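Local coordinates for putative metal-dependent hydrolase (Bacillus subtilis, PDB 6KNS), which binds two zinc ions and a calcium ion in a metallo-beta-lactamase fold and may act as a hydrolase of the tRNA 3'-processing kind, at residues A[38-43]-A[68-73]; A[64-69]-A[97-102]; A[136-141]-A[166-171]; A[177-182]-A[214-219]; A[181-186]-A[193-198]. One frame throughout, in Å; residues are numbered along the deposited sequence.

Contact 1. Residues A[38-43]-A[68-73]; sequences LVDCGS and HDHIAD. With ZN (zinc ion), chain G.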
# COMPACT_ATOMS: atom_id res chain seq x y z
N LEU A 38 11.45 -2.30 -11.07
CA LEU A 38 11.07 -1.81 -9.78
C LEU A 38 11.76 -2.67 -8.74
O LEU A 38 11.61 -3.88 -8.74
CB LEU A 38 9.54 -1.86 -9.58
CG LEU A 38 9.06 -1.42 -8.18
CD1 LEU A 38 9.26 0.06 -7.90
CD2 LEU A 38 7.61 -1.81 -7.87
N VAL A 39 12.54 -2.03 -7.88
CA VAL A 39 13.24 -2.69 -6.81
C VAL A 39 12.48 -2.37 -5.52
O VAL A 39 12.46 -1.23 -5.06
CB VAL A 39 14.70 -2.22 -6.74
CG1 VAL A 39 15.41 -2.79 -5.50
CG2 VAL A 39 15.45 -2.59 -8.02
N ASP A 40 11.86 -3.42 -4.97
CA ASP A 40 10.95 -3.35 -3.82
C ASP A 40 9.67 -2.62 -4.16
O ASP A 40 9.64 -1.77 -5.08
CB ASP A 40 11.63 -2.83 -2.52
CG ASP A 40 12.60 -3.87 -1.94
OD1 ASP A 40 12.57 -5.03 -2.39
OD2 ASP A 40 13.40 -3.55 -1.06
N CYS A 41 8.62 -2.94 -3.40
CA CYS A 41 7.27 -2.54 -3.76
C CYS A 41 6.41 -2.38 -2.50
O CYS A 41 5.42 -3.09 -2.27
CB CYS A 41 6.68 -3.62 -4.70
SG CYS A 41 5.13 -3.15 -5.49
N GLY A 42 6.79 -1.43 -1.67
CA GLY A 42 6.20 -1.23 -0.36
C GLY A 42 4.95 -0.38 -0.36
O GLY A 42 4.26 -0.27 -1.39
N SER A 43 4.65 0.21 0.80
CA SER A 43 3.37 0.95 1.02
C SER A 43 3.31 2.25 0.20
O SER A 43 4.23 3.05 0.24
CB SER A 43 3.21 1.26 2.51
OG SER A 43 1.90 1.71 2.83
N HIS A 68 6.64 -6.35 5.26
CA HIS A 68 5.50 -5.59 4.72
C HIS A 68 5.87 -4.31 4.02
O HIS A 68 5.34 -3.97 2.95
CB HIS A 68 4.53 -5.21 5.85
CG HIS A 68 3.93 -6.37 6.54
ND1 HIS A 68 3.23 -7.36 5.88
CD2 HIS A 68 3.94 -6.71 7.86
CE1 HIS A 68 2.81 -8.25 6.78
NE2 HIS A 68 3.24 -7.88 7.97
N ASP A 69 6.78 -3.57 4.62
CA ASP A 69 7.22 -2.30 4.02
C ASP A 69 8.02 -2.41 2.71
O ASP A 69 8.32 -1.39 2.08
CB ASP A 69 7.92 -1.42 5.06
CG ASP A 69 9.19 -2.06 5.59
OD1 ASP A 69 9.13 -3.24 5.93
OD2 ASP A 69 10.22 -1.37 5.69
N HIS A 70 8.28 -3.63 2.26
CA HIS A 70 8.90 -3.87 0.95
C HIS A 70 8.02 -4.61 -0.06
O HIS A 70 8.41 -4.74 -1.23
CB HIS A 70 10.22 -4.64 1.16
CG HIS A 70 11.21 -3.86 1.97
ND1 HIS A 70 12.33 -3.27 1.42
CD2 HIS A 70 11.17 -3.48 3.27
CE1 HIS A 70 12.95 -2.59 2.38
NE2 HIS A 70 12.27 -2.72 3.51
N ILE A 71 6.87 -5.13 0.36
CA ILE A 71 5.98 -5.92 -0.52
C ILE A 71 4.50 -5.59 -0.43
O ILE A 71 3.69 -6.18 -1.18
CB ILE A 71 6.10 -7.42 -0.25
CG1 ILE A 71 5.46 -7.78 1.10
CG2 ILE A 71 7.59 -7.87 -0.29
CD1 ILE A 71 5.44 -9.27 1.35
N ALA A 72 4.12 -4.60 0.40
CA ALA A 72 2.71 -4.32 0.61
C ALA A 72 1.94 -4.10 -0.67
O ALA A 72 0.77 -4.46 -0.71
CB ALA A 72 2.47 -3.13 1.63
N ASP A 73 2.55 -3.47 -1.68
CA ASP A 73 1.84 -3.20 -2.92
C ASP A 73 1.91 -4.30 -4.02
O ASP A 73 1.40 -4.09 -5.13
CB ASP A 73 2.19 -1.82 -3.50
CG ASP A 73 1.22 -0.70 -3.06
OD1 ASP A 73 0.13 -0.98 -2.47
OD2 ASP A 73 1.59 0.49 -3.32
ZN ZN G . 12.49 -2.47 5.66
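His-70, the last residue of the metallo-beta-lactamase signature HxHxDH, is held at both ring nitrogens. His-70 ND1 donates an almost straight bond (170°) to Asp-40 OD2 at 2.7 Å, and its NE2 binds a zinc ion at 2.2 Å. Histidine suits this place because one ring can serve carboxylate and metal. The acceptor lies near the imidazole plane, yet the carboxylate, at 90° to the ring, is met from above its own plane. Tyr-158 OH also bonds Asp-40 OD2 and Ser-64 N bonds OD1; the aspartate so fixed holds, with the zinc, the rotation of the ring. Asp-69 binds the same zinc through OD2 at 2.5 Å, an oxygen that Gly-17 N also bonds, and Asp-161 and His-217 complete the site.

Backbone bonds tie the turn after strand 35-39 to helix 68-71 and beyond: Cys-41 N to His-70 O at 2.8 Å, and Asp-73 N to Cys-41 O at 3.0 Å. Gly-42 suits the turn because its CA comes within 3.2 Å of Asp-69 O, where a beta carbon would collide. Asp-73 OD1 bonds Ser-43 OG of the second subunit. Cys-41 SG, anti to its backbone N (chi1 -169°), lies 3.8 Å from Asp-73 CB.

Contact 2. Residues A[64-69]-A[97-102]; sequences SHYHHD and YGHDAD. With ZN (zinc ion), chain H; ZN (zinc ion), chain G.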
# COMPACT_ATOMS: atom_id res chain seq x y z
N SER A 64 13.85 -7.44 -2.25
CA SER A 64 15.00 -7.76 -1.40
C SER A 64 14.60 -8.75 -0.30
O SER A 64 15.39 -9.62 0.08
CB SER A 64 15.55 -6.50 -0.73
OG SER A 64 14.51 -5.86 0.01
N HIS A 65 13.39 -8.60 0.22
CA HIS A 65 12.88 -9.44 1.28
C HIS A 65 11.38 -9.22 1.47
O HIS A 65 10.80 -8.34 0.82
CB HIS A 65 13.64 -9.23 2.59
CG HIS A 65 13.44 -7.90 3.28
ND1 HIS A 65 13.80 -6.69 2.71
CD2 HIS A 65 13.04 -7.62 4.54
CE1 HIS A 65 13.59 -5.73 3.60
NE2 HIS A 65 13.13 -6.27 4.72
N TYR A 66 10.76 -10.01 2.34
CA TYR A 66 9.32 -10.03 2.41
C TYR A 66 8.68 -9.35 3.61
O TYR A 66 7.52 -9.60 3.93
CB TYR A 66 8.86 -11.49 2.33
CG TYR A 66 9.29 -12.22 1.04
CD1 TYR A 66 8.67 -11.93 -0.16
CD2 TYR A 66 10.26 -13.18 1.04
CE1 TYR A 66 9.00 -12.56 -1.32
CE2 TYR A 66 10.62 -13.86 -0.17
CZ TYR A 66 9.99 -13.52 -1.34
OH TYR A 66 10.24 -14.13 -2.54
N HIS A 67 9.39 -8.42 4.22
CA HIS A 67 8.80 -7.54 5.24
C HIS A 67 7.74 -6.65 4.55
O HIS A 67 7.93 -6.24 3.40
CB HIS A 67 9.88 -6.65 5.87
CG HIS A 67 10.52 -7.22 7.10
ND1 HIS A 67 11.72 -6.74 7.61
CD2 HIS A 67 10.09 -8.16 7.98
CE1 HIS A 67 12.01 -7.39 8.73
NE2 HIS A 67 11.04 -8.27 8.97
N HIS A 68 6.64 -6.35 5.26
CA HIS A 68 5.50 -5.59 4.72
C HIS A 68 5.87 -4.31 4.02
O HIS A 68 5.34 -3.97 2.95
CB HIS A 68 4.53 -5.21 5.85
CG HIS A 68 3.93 -6.37 6.54
ND1 HIS A 68 3.23 -7.36 5.88
CD2 HIS A 68 3.94 -6.71 7.86
CE1 HIS A 68 2.81 -8.25 6.78
NE2 HIS A 68 3.24 -7.88 7.97
N ASP A 69 6.78 -3.57 4.62
CA ASP A 69 7.22 -2.30 4.02
C ASP A 69 8.02 -2.41 2.71
O ASP A 69 8.32 -1.39 2.08
CB ASP A 69 7.92 -1.42 5.06
CG ASP A 69 9.19 -2.06 5.59
OD1 ASP A 69 9.13 -3.24 5.93
OD2 ASP A 69 10.22 -1.37 5.69
N TYR A 97 10.81 -11.19 -9.34
CA TYR A 97 11.96 -11.91 -8.78
C TYR A 97 12.00 -11.76 -7.25
O TYR A 97 11.85 -10.66 -6.72
CB TYR A 97 13.28 -11.34 -9.36
CG TYR A 97 13.43 -11.60 -10.84
CD1 TYR A 97 13.94 -12.81 -11.27
CD2 TYR A 97 12.98 -10.70 -11.79
CE1 TYR A 97 14.05 -13.11 -12.62
CE2 TYR A 97 13.09 -10.99 -13.18
CZ TYR A 97 13.61 -12.20 -13.56
OH TYR A 97 13.74 -12.56 -14.85
N GLY A 98 12.23 -12.87 -6.56
CA GLY A 98 12.35 -12.85 -5.10
C GLY A 98 13.12 -14.06 -4.63
O GLY A 98 13.34 -14.97 -5.39
N HIS A 99 13.54 -14.09 -3.37
CA HIS A 99 14.29 -15.27 -2.90
C HIS A 99 13.27 -16.31 -2.52
O HIS A 99 12.13 -15.98 -2.27
CB HIS A 99 15.23 -14.92 -1.74
CG HIS A 99 14.54 -14.66 -0.44
ND1 HIS A 99 14.12 -15.68 0.37
CD2 HIS A 99 14.26 -13.51 0.22
CE1 HIS A 99 13.57 -15.17 1.46
NE2 HIS A 99 13.65 -13.85 1.40
N ASP A 100 13.68 -17.57 -2.50
CA ASP A 100 12.76 -18.63 -2.12
C ASP A 100 13.15 -19.40 -0.82
O ASP A 100 12.66 -20.49 -0.57
CB ASP A 100 12.51 -19.55 -3.30
CG ASP A 100 13.70 -20.44 -3.61
OD1 ASP A 100 14.77 -20.28 -2.97
OD2 ASP A 100 13.54 -21.31 -4.48
N ALA A 101 13.98 -18.79 0.03
CA ALA A 101 14.20 -19.30 1.42
C ALA A 101 12.85 -19.24 2.18
O ALA A 101 12.59 -20.04 3.06
CB ALA A 101 15.29 -18.49 2.16
N ASP A 102 11.99 -18.28 1.85
CA ASP A 102 10.65 -18.23 2.43
C ASP A 102 9.62 -18.63 1.36
O ASP A 102 9.18 -17.80 0.58
CB ASP A 102 10.38 -16.85 3.01
CG ASP A 102 9.06 -16.78 3.77
OD1 ASP A 102 8.16 -17.63 3.53
OD2 ASP A 102 8.93 -15.86 4.63
ZN ZN H . 13.08 -5.36 6.79
ZN ZN G . 12.49 -2.47 5.66
O HOH W 1 12.25 -12.22 3.63
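Tyr-66 reaches across to the end of strand 94-98 and donates its hydroxyl proton to His-99 O, with OH and O 2.7 Å apart. The donor lies in the carbonyl plane, and the carbonyl oxygen lies in the plane of the phenol ring, at its edge. The tyrosine CB points toward the strand end, with CG anti to the carbonyl carbon (chi1 -60°). On the way the side chains of Tyr-66 and His-99 run past each other in opposite senses. Tyr-66 CE2 sits over one face of the imidazole, toward its rim, and comes 3.4 Å from His-99 NE2. With the planes at 59° the pair is oblique. Glycine suits the place just before, because Tyr-66 OH lies 3.6 Å from Gly-98 CA, on the side where a beta carbon would collide with it.

A water adds a second link: it accepts from Tyr-66 N at 3.0 Å and lies 3.1 Å from His-99 NE2, in the imidazole plane. The histidine thus offers a face to the phenol and an edge to the water. Farther out, Gln-105 and Phe-106 of helix 103-107 pack on Tyr-66.

The anchored tyrosine separates two zinc ligands. His-65 NE2 binds one ion at 2.3 Å, its ring steadied by a bond of 2.9 Å from His-65 ND1 to Ser-64 OG, and His-67 ND1 binds the same ion at 2.1 Å. Asp-69 serves the other zinc. This is the HxHxDH loop of the metallo-beta-lactamase fold, which carries ligands of its dinuclear zinc site.

Contact 3. Residues A[136-141]-A[166-171]; sequences LKTIHP and DSFIPF. With ZN (zinc ion), chain H.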
# COMPACT_ATOMS: atom_id res chain seq x y z
N LEU A 136 24.00 -9.94 -2.00
CA LEU A 136 24.69 -10.25 -0.74
C LEU A 136 23.63 -10.45 0.35
O LEU A 136 22.75 -9.58 0.54
CB LEU A 136 25.64 -9.13 -0.35
CG LEU A 136 26.37 -9.20 0.99
CD1 LEU A 136 27.38 -10.37 1.01
CD2 LEU A 136 27.08 -7.87 1.31
N LYS A 137 23.69 -11.57 1.07
CA LYS A 137 22.78 -11.77 2.20
C LYS A 137 23.06 -10.75 3.31
O LYS A 137 24.22 -10.47 3.61
CB LYS A 137 22.95 -13.16 2.76
CG LYS A 137 21.78 -13.62 3.62
CD LYS A 137 21.89 -15.17 3.80
CE LYS A 137 20.77 -15.69 4.69
NZ LYS A 137 20.70 -14.86 5.93
N THR A 138 22.00 -10.15 3.86
CA THR A 138 22.16 -9.13 4.90
C THR A 138 21.97 -9.74 6.30
O THR A 138 21.56 -10.88 6.44
CB THR A 138 21.19 -7.96 4.67
OG1 THR A 138 19.83 -8.41 4.81
CG2 THR A 138 21.40 -7.34 3.25
N ILE A 139 22.29 -8.97 7.33
CA ILE A 139 22.03 -9.38 8.69
C ILE A 139 20.73 -8.70 9.05
O ILE A 139 20.69 -7.49 9.23
CB ILE A 139 23.14 -8.99 9.64
CG1 ILE A 139 24.50 -9.42 9.07
CG2 ILE A 139 22.86 -9.60 11.02
CD1 ILE A 139 25.63 -9.47 10.13
N HIS A 140 19.64 -9.48 9.08
CA HIS A 140 18.30 -8.91 9.25
C HIS A 140 17.38 -9.97 9.89
O HIS A 140 17.67 -11.15 9.80
CB HIS A 140 17.79 -8.47 7.89
CG HIS A 140 16.72 -7.45 7.95
ND1 HIS A 140 16.86 -6.28 8.65
CD2 HIS A 140 15.47 -7.42 7.42
CE1 HIS A 140 15.75 -5.57 8.55
NE2 HIS A 140 14.90 -6.24 7.81
N PRO A 141 16.31 -9.56 10.59
CA PRO A 141 15.53 -10.62 11.24
C PRO A 141 14.79 -11.57 10.32
O PRO A 141 14.26 -12.53 10.81
CB PRO A 141 14.51 -9.84 12.12
CG PRO A 141 14.90 -8.41 12.06
CD PRO A 141 15.90 -8.21 10.98
N ASP A 166 31.13 -6.18 7.52
CA ASP A 166 32.30 -5.88 6.71
C ASP A 166 32.11 -6.33 5.27
O ASP A 166 32.60 -5.70 4.35
CB ASP A 166 33.55 -6.57 7.28
CG ASP A 166 34.11 -5.88 8.53
OD1 ASP A 166 33.75 -4.72 8.82
OD2 ASP A 166 34.94 -6.51 9.21
N SER A 167 31.39 -7.41 5.08
CA SER A 167 31.19 -7.93 3.72
C SER A 167 30.51 -6.90 2.76
O SER A 167 30.62 -7.02 1.54
CB SER A 167 30.36 -9.20 3.81
OG SER A 167 29.14 -8.88 4.49
N PHE A 168 29.83 -5.90 3.30
CA PHE A 168 29.27 -4.87 2.40
C PHE A 168 30.37 -4.11 1.63
O PHE A 168 30.09 -3.51 0.59
CB PHE A 168 28.46 -3.85 3.20
CG PHE A 168 27.01 -4.22 3.41
CD1 PHE A 168 26.17 -4.41 2.34
CD2 PHE A 168 26.48 -4.28 4.70
CE1 PHE A 168 24.81 -4.69 2.55
CE2 PHE A 168 25.15 -4.56 4.91
CZ PHE A 168 24.30 -4.76 3.84
N ILE A 169 31.62 -4.13 2.12
CA ILE A 169 32.66 -3.28 1.55
C ILE A 169 33.14 -3.82 0.22
O ILE A 169 33.08 -3.09 -0.77
CB ILE A 169 33.80 -2.99 2.56
CG1 ILE A 169 33.30 -2.01 3.62
CG2 ILE A 169 35.06 -2.42 1.87
CD1 ILE A 169 34.19 -1.93 4.86
N PRO A 170 33.61 -5.08 0.18
CA PRO A 170 33.92 -5.68 -1.13
C PRO A 170 32.72 -5.75 -2.07
O PRO A 170 32.86 -5.51 -3.26
CB PRO A 170 34.37 -7.11 -0.78
CG PRO A 170 34.72 -7.08 0.67
CD PRO A 170 34.05 -5.93 1.30
N PHE A 171 31.55 -6.09 -1.55
CA PHE A 171 30.35 -6.11 -2.37
C PHE A 171 30.07 -4.79 -3.09
O PHE A 171 29.69 -4.80 -4.26
CB PHE A 171 29.13 -6.46 -1.51
CG PHE A 171 27.87 -6.68 -2.30
CD1 PHE A 171 27.78 -7.76 -3.20
CD2 PHE A 171 26.77 -5.84 -2.13
CE1 PHE A 171 26.58 -7.98 -3.92
CE2 PHE A 171 25.59 -6.06 -2.83
CZ PHE A 171 25.48 -7.12 -3.72
ZN ZN H . 13.08 -5.36 6.79
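Leu-136 packs its side chain against the short helix 168-171, touching Phe-168 and Phe-171. Its CB sits squarely over the centre of the Phe-171 ring, 3.6 Å from the centroid and only 3° off the ring normal, a CH-pi contact. The backbone N of Leu-136 lies above the rim of the same face, 3.6 Å from Phe-171 CZ. From CB the chain continues with CG anti to the backbone N (chi1 175°), and there it forks. CD1 takes the lesser part, 4.2 Å from Ser-167 OG. Leu-136 CD2 does most of the touching: it lies 3.6 Å from Ser-167 O, 3.7 Å from Phe-168 CD1 and 3.8 Å from Phe-171 CB. A branched leucine suits such a site, since one methyl can meet two aromatic side chains while the beta carbon covers a ring face.

Thr-138 extends the apolar contact, with CG2 at 3.9 Å from Phe-168 CZ, and its hydroxyl turns to another task, a hydrogen bond with Asp-161 O. Threonine therefore offers a methyl to the helix and an oxygen to the metal-bearing loop. Two residues on, His-140 binds a zinc ion through NE2.

The contact thus lays a short helix on the second sheet of the metallo-beta-lactamase fold, at the end of strand 131-137 and next to the loop that carries His-140. Phe-168 and Phe-171 also rest on Ala-146 of the adjoining strand 145-150, and Phe-168 reaches Ile-204 of helix 198-208.

Contact 4. Residues A[177-182]-A[214-219]; sequences LLISEC and LLTHLP. With ZN (zinc ion), chain G.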
# COMPACT_ATOMS: atom_id res chain seq x y z
N LEU A 177 26.90 4.74 -7.02
CA LEU A 177 25.89 5.20 -6.06
C LEU A 177 25.67 4.06 -5.10
O LEU A 177 25.42 2.93 -5.51
CB LEU A 177 24.56 5.57 -6.74
CG LEU A 177 23.36 5.91 -5.86
CD1 LEU A 177 23.61 7.16 -5.08
CD2 LEU A 177 22.08 6.07 -6.66
N LEU A 178 25.83 4.34 -3.81
CA LEU A 178 25.47 3.41 -2.78
C LEU A 178 24.19 3.93 -2.14
O LEU A 178 24.22 4.98 -1.51
CB LEU A 178 26.55 3.34 -1.70
CG LEU A 178 26.22 2.50 -0.46
CD1 LEU A 178 25.92 1.05 -0.84
CD2 LEU A 178 27.38 2.56 0.53
N ILE A 179 23.12 3.17 -2.30
CA ILE A 179 21.89 3.39 -1.59
C ILE A 179 21.87 2.51 -0.32
O ILE A 179 21.74 1.30 -0.39
CB ILE A 179 20.68 3.11 -2.46
CG1 ILE A 179 20.79 3.87 -3.80
CG2 ILE A 179 19.41 3.49 -1.66
CD1 ILE A 179 19.64 3.55 -4.81
N SER A 180 22.01 3.16 0.84
CA SER A 180 22.11 2.49 2.11
C SER A 180 20.95 2.85 2.97
O SER A 180 20.59 4.02 3.10
CB SER A 180 23.37 2.91 2.87
OG SER A 180 23.46 2.18 4.07
N GLU A 181 20.38 1.83 3.57
CA GLU A 181 19.43 2.01 4.62
C GLU A 181 20.13 2.82 5.72
O GLU A 181 21.37 2.77 5.88
CB GLU A 181 18.90 0.64 5.10
CG GLU A 181 19.78 -0.16 6.06
CD GLU A 181 19.03 -0.41 7.37
OE1 GLU A 181 19.08 0.47 8.28
OE2 GLU A 181 18.38 -1.47 7.47
N CYS A 182 19.35 3.61 6.44
CA CYS A 182 19.87 4.41 7.51
C CYS A 182 18.76 4.70 8.49
O CYS A 182 18.37 5.83 8.66
CB CYS A 182 20.44 5.69 6.90
SG CYS A 182 21.35 6.72 8.02
N LEU A 214 23.48 7.70 -0.78
CA LEU A 214 22.07 8.07 -0.60
C LEU A 214 21.48 7.32 0.58
O LEU A 214 21.43 6.11 0.58
CB LEU A 214 21.23 7.76 -1.85
CG LEU A 214 19.76 8.18 -1.82
CD1 LEU A 214 19.62 9.71 -1.82
CD2 LEU A 214 18.99 7.60 -2.98
N LEU A 215 21.04 8.07 1.58
CA LEU A 215 20.52 7.50 2.79
C LEU A 215 19.02 7.33 2.68
O LEU A 215 18.31 8.25 2.31
CB LEU A 215 20.88 8.43 3.96
CG LEU A 215 22.38 8.73 4.14
CD1 LEU A 215 22.60 9.76 5.29
CD2 LEU A 215 23.20 7.46 4.39
N THR A 216 18.52 6.16 3.03
CA THR A 216 17.11 5.85 2.88
C THR A 216 16.59 4.96 4.04
O THR A 216 17.27 4.76 5.07
CB THR A 216 16.90 5.23 1.47
OG1 THR A 216 15.50 5.09 1.21
CG2 THR A 216 17.60 3.85 1.34
N HIS A 217 15.37 4.46 3.90
CA HIS A 217 14.72 3.65 4.94
C HIS A 217 14.66 4.45 6.23
O HIS A 217 15.04 3.98 7.29
CB HIS A 217 15.44 2.34 5.14
CG HIS A 217 14.57 1.23 5.59
ND1 HIS A 217 14.27 1.01 6.92
CD2 HIS A 217 13.88 0.30 4.88
CE1 HIS A 217 13.48 -0.04 7.01
NE2 HIS A 217 13.22 -0.49 5.79
N LEU A 218 14.14 5.66 6.09
CA LEU A 218 14.30 6.73 7.06
C LEU A 218 13.41 6.56 8.29
O LEU A 218 12.35 5.94 8.21
CB LEU A 218 13.97 8.07 6.40
CG LEU A 218 14.80 8.43 5.19
CD1 LEU A 218 14.23 9.74 4.51
CD2 LEU A 218 16.28 8.54 5.59
N PRO A 219 13.85 7.11 9.44
CA PRO A 219 13.08 7.01 10.68
C PRO A 219 11.96 8.05 10.75
O PRO A 219 11.93 8.96 9.96
CB PRO A 219 14.12 7.30 11.76
CG PRO A 219 15.13 8.19 11.09
CD PRO A 219 15.18 7.71 9.65
ZN ZN G . 12.49 -2.47 5.66
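Strand 177-181 and the 214-216 part of strand 212-216 run parallel, their axes 4.8 Å apart and turned by 26°. Four hydrogen bonds pass between the two segments in the alternating pattern of a parallel sheet. Leu-214 N donates to Leu-178 O and Leu-214 O accepts from Ser-180 N; Ser-180 O then takes Thr-216 N, and the series closes with Cys-182 N on Thr-216 O at 2.7 Å.

Ile-179 and Leu-214 share one face of the sheet. Farther along, Ile-179 CG2 touches Thr-216 CG2 at 3.5 Å, both beta-branched residues of the kind that favour strands. The threonine keeps OG1 anti to its backbone N (chi1 -172°), and that hydroxyl bonds Tyr-28 OH. On the opposite face Leu-215 CB meets Cys-182 CB at 4.0 Å, and Ser-180 OG folds back to bond Glu-181 O. Beyond the strand the chain turns sharply at His-217, whose CB packs on Glu-181 CB at 3.9 Å and whose NE2 binds zinc.

The pair forms the two strands of a right-handed beta-alpha-beta crossover through helix 198-208, where Ala-201 covers Ser-180 and Leu-215. Strand 155-158 flanks the first strand, and strand 238-241 flanks the second.

Contact 5. Residues A[181-186]-A[193-198]; sequences ECNFYA and AGHMNS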
# COMPACT_ATOMS: atom_id res chain seq x y z
N GLU A 181 20.38 1.83 3.57
CA GLU A 181 19.43 2.01 4.62
C GLU A 181 20.13 2.82 5.72
O GLU A 181 21.37 2.77 5.88
CB GLU A 181 18.90 0.64 5.10
CG GLU A 181 19.78 -0.16 6.06
CD GLU A 181 19.03 -0.41 7.37
OE1 GLU A 181 19.08 0.47 8.28
OE2 GLU A 181 18.38 -1.47 7.47
N CYS A 182 19.35 3.61 6.44
CA CYS A 182 19.87 4.41 7.51
C CYS A 182 18.76 4.70 8.49
O CYS A 182 18.37 5.83 8.66
CB CYS A 182 20.44 5.69 6.90
SG CYS A 182 21.35 6.72 8.02
N ASN A 183 18.25 3.67 9.14
CA ASN A 183 17.07 3.81 9.96
C ASN A 183 17.36 4.44 11.33
O ASN A 183 16.43 4.80 12.03
CB ASN A 183 16.41 2.43 10.16
CG ASN A 183 14.87 2.52 10.24
OD1 ASN A 183 14.31 3.43 10.85
ND2 ASN A 183 14.22 1.60 9.60
N PHE A 184 18.65 4.55 11.72
CA PHE A 184 19.06 5.06 13.04
C PHE A 184 20.10 6.17 12.97
O PHE A 184 20.86 6.23 12.01
CB PHE A 184 19.60 3.90 13.90
CG PHE A 184 18.54 2.97 14.38
CD1 PHE A 184 17.99 3.11 15.62
CD2 PHE A 184 18.08 1.95 13.58
CE1 PHE A 184 16.97 2.23 16.07
CE2 PHE A 184 17.06 1.08 14.00
CZ PHE A 184 16.53 1.22 15.24
N TYR A 185 20.12 7.04 14.00
CA TYR A 185 21.06 8.17 14.10
C TYR A 185 22.38 7.69 14.69
O TYR A 185 22.47 6.59 15.22
CB TYR A 185 20.45 9.31 14.95
CG TYR A 185 19.26 9.97 14.24
CD1 TYR A 185 17.96 9.47 14.38
CD2 TYR A 185 19.45 11.03 13.36
CE1 TYR A 185 16.87 10.07 13.71
CE2 TYR A 185 18.39 11.62 12.67
CZ TYR A 185 17.10 11.12 12.84
OH TYR A 185 16.07 11.71 12.18
N ALA A 186 23.39 8.54 14.61
CA ALA A 186 24.78 8.19 14.94
C ALA A 186 24.94 7.71 16.36
O ALA A 186 25.79 6.87 16.63
CB ALA A 186 25.73 9.41 14.69
N ALA A 193 17.59 -4.42 15.85
CA ALA A 193 16.53 -4.33 14.83
C ALA A 193 16.96 -4.75 13.43
O ALA A 193 16.15 -4.71 12.51
CB ALA A 193 15.95 -2.89 14.79
N GLY A 194 18.22 -5.11 13.23
CA GLY A 194 18.69 -5.43 11.89
C GLY A 194 18.80 -4.23 10.95
O GLY A 194 18.54 -4.33 9.74
N HIS A 195 19.19 -3.10 11.52
CA HIS A 195 19.36 -1.85 10.76
C HIS A 195 20.71 -1.18 11.03
O HIS A 195 21.45 -1.54 11.93
CB HIS A 195 18.23 -0.86 11.08
CG HIS A 195 16.89 -1.31 10.63
ND1 HIS A 195 16.60 -1.64 9.31
CD2 HIS A 195 15.73 -1.47 11.31
CE1 HIS A 195 15.33 -1.98 9.22
NE2 HIS A 195 14.78 -1.91 10.42
N MET A 196 21.01 -0.18 10.21
CA MET A 196 22.24 0.60 10.36
C MET A 196 21.99 2.05 10.74
O MET A 196 20.89 2.56 10.59
CB MET A 196 23.02 0.55 9.04
CG MET A 196 23.85 -0.74 8.90
SD MET A 196 24.93 -0.73 7.46
CE MET A 196 23.73 -0.85 6.13
N ASN A 197 23.04 2.71 11.25
CA ASN A 197 23.00 4.14 11.45
C ASN A 197 23.86 4.90 10.42
O ASN A 197 24.50 4.33 9.52
CB ASN A 197 23.38 4.53 12.90
CG ASN A 197 24.86 4.24 13.26
OD1 ASN A 197 25.74 4.13 12.39
ND2 ASN A 197 25.12 4.16 14.54
N SER A 198 23.83 6.21 10.56
CA SER A 198 24.55 7.13 9.69
C SER A 198 26.05 6.86 9.61
O SER A 198 26.61 6.91 8.51
CB SER A 198 24.27 8.58 10.18
OG SER A 198 24.44 8.67 11.60
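Ala-193 opens the segment with its CB 4.2 Å from Phe-184 CZ. Gly-194 follows with a positive phi, easy for glycine, and its carbonyl bonds His-140 ND1. His-195 makes the shortest bond across the contact: its ND1 donates to the syn lone pair of Glu-181 OE2 at 2.6 Å, nearly straight (173°) and in the ring plane. Asn-183 CB lies over a face of this imidazole.

Met-196 N goes to the other oxygen, Glu-181 OE1, at 2.8 Å, from above the carboxylate plane, and Met-196 O accepts from Phe-184 N. Asn-197, whose CA comes 3.0 Å from Phe-184 O, is the N-cap residue of helix 198-208: its side chain, with CG between the backbone N and the carbonyl carbon (chi1 68°), caps a backbone N, while ND2 bonds Gln-188 O. Ser-198 N bonds Phe-184 O weakly, and its hydroxyl bonds Glu-230.

A carboxylate suits this loop, which joins strand 177-181 to helix 198-208 beside the zinc site, because its two oxygens can take the ring N-H and the backbone N-H; Ser-162 N also bonds OE2. Both are thus satisfied, and the rotation of His-195, whose nearest side-chain atom is about 5 Å from a zinc ion, is restrained.

In the fold
Along the chain, contact 1 closes the first loop, joining the end of strand 35-39 to helix 68-71. Contact 2 begins just before that helix, so the two loops overlap at residues 68-69, and it closes on strand 94-98 of the same sheet. Contact 3 follows in series within the second sheet and its short helix 168-171. Contact 4 then spans the crossover from strand 177-181 to strand 212-216, and the 181-198 loop of contact 5 lies within that 177-219 span, sharing residues 181-182. The metal centre joins the two halves: contacts 1, 2 and 4 meet at one zinc, contacts 2 and 3 at the other. His-140 and Gly-194 link contacts 3 and 5.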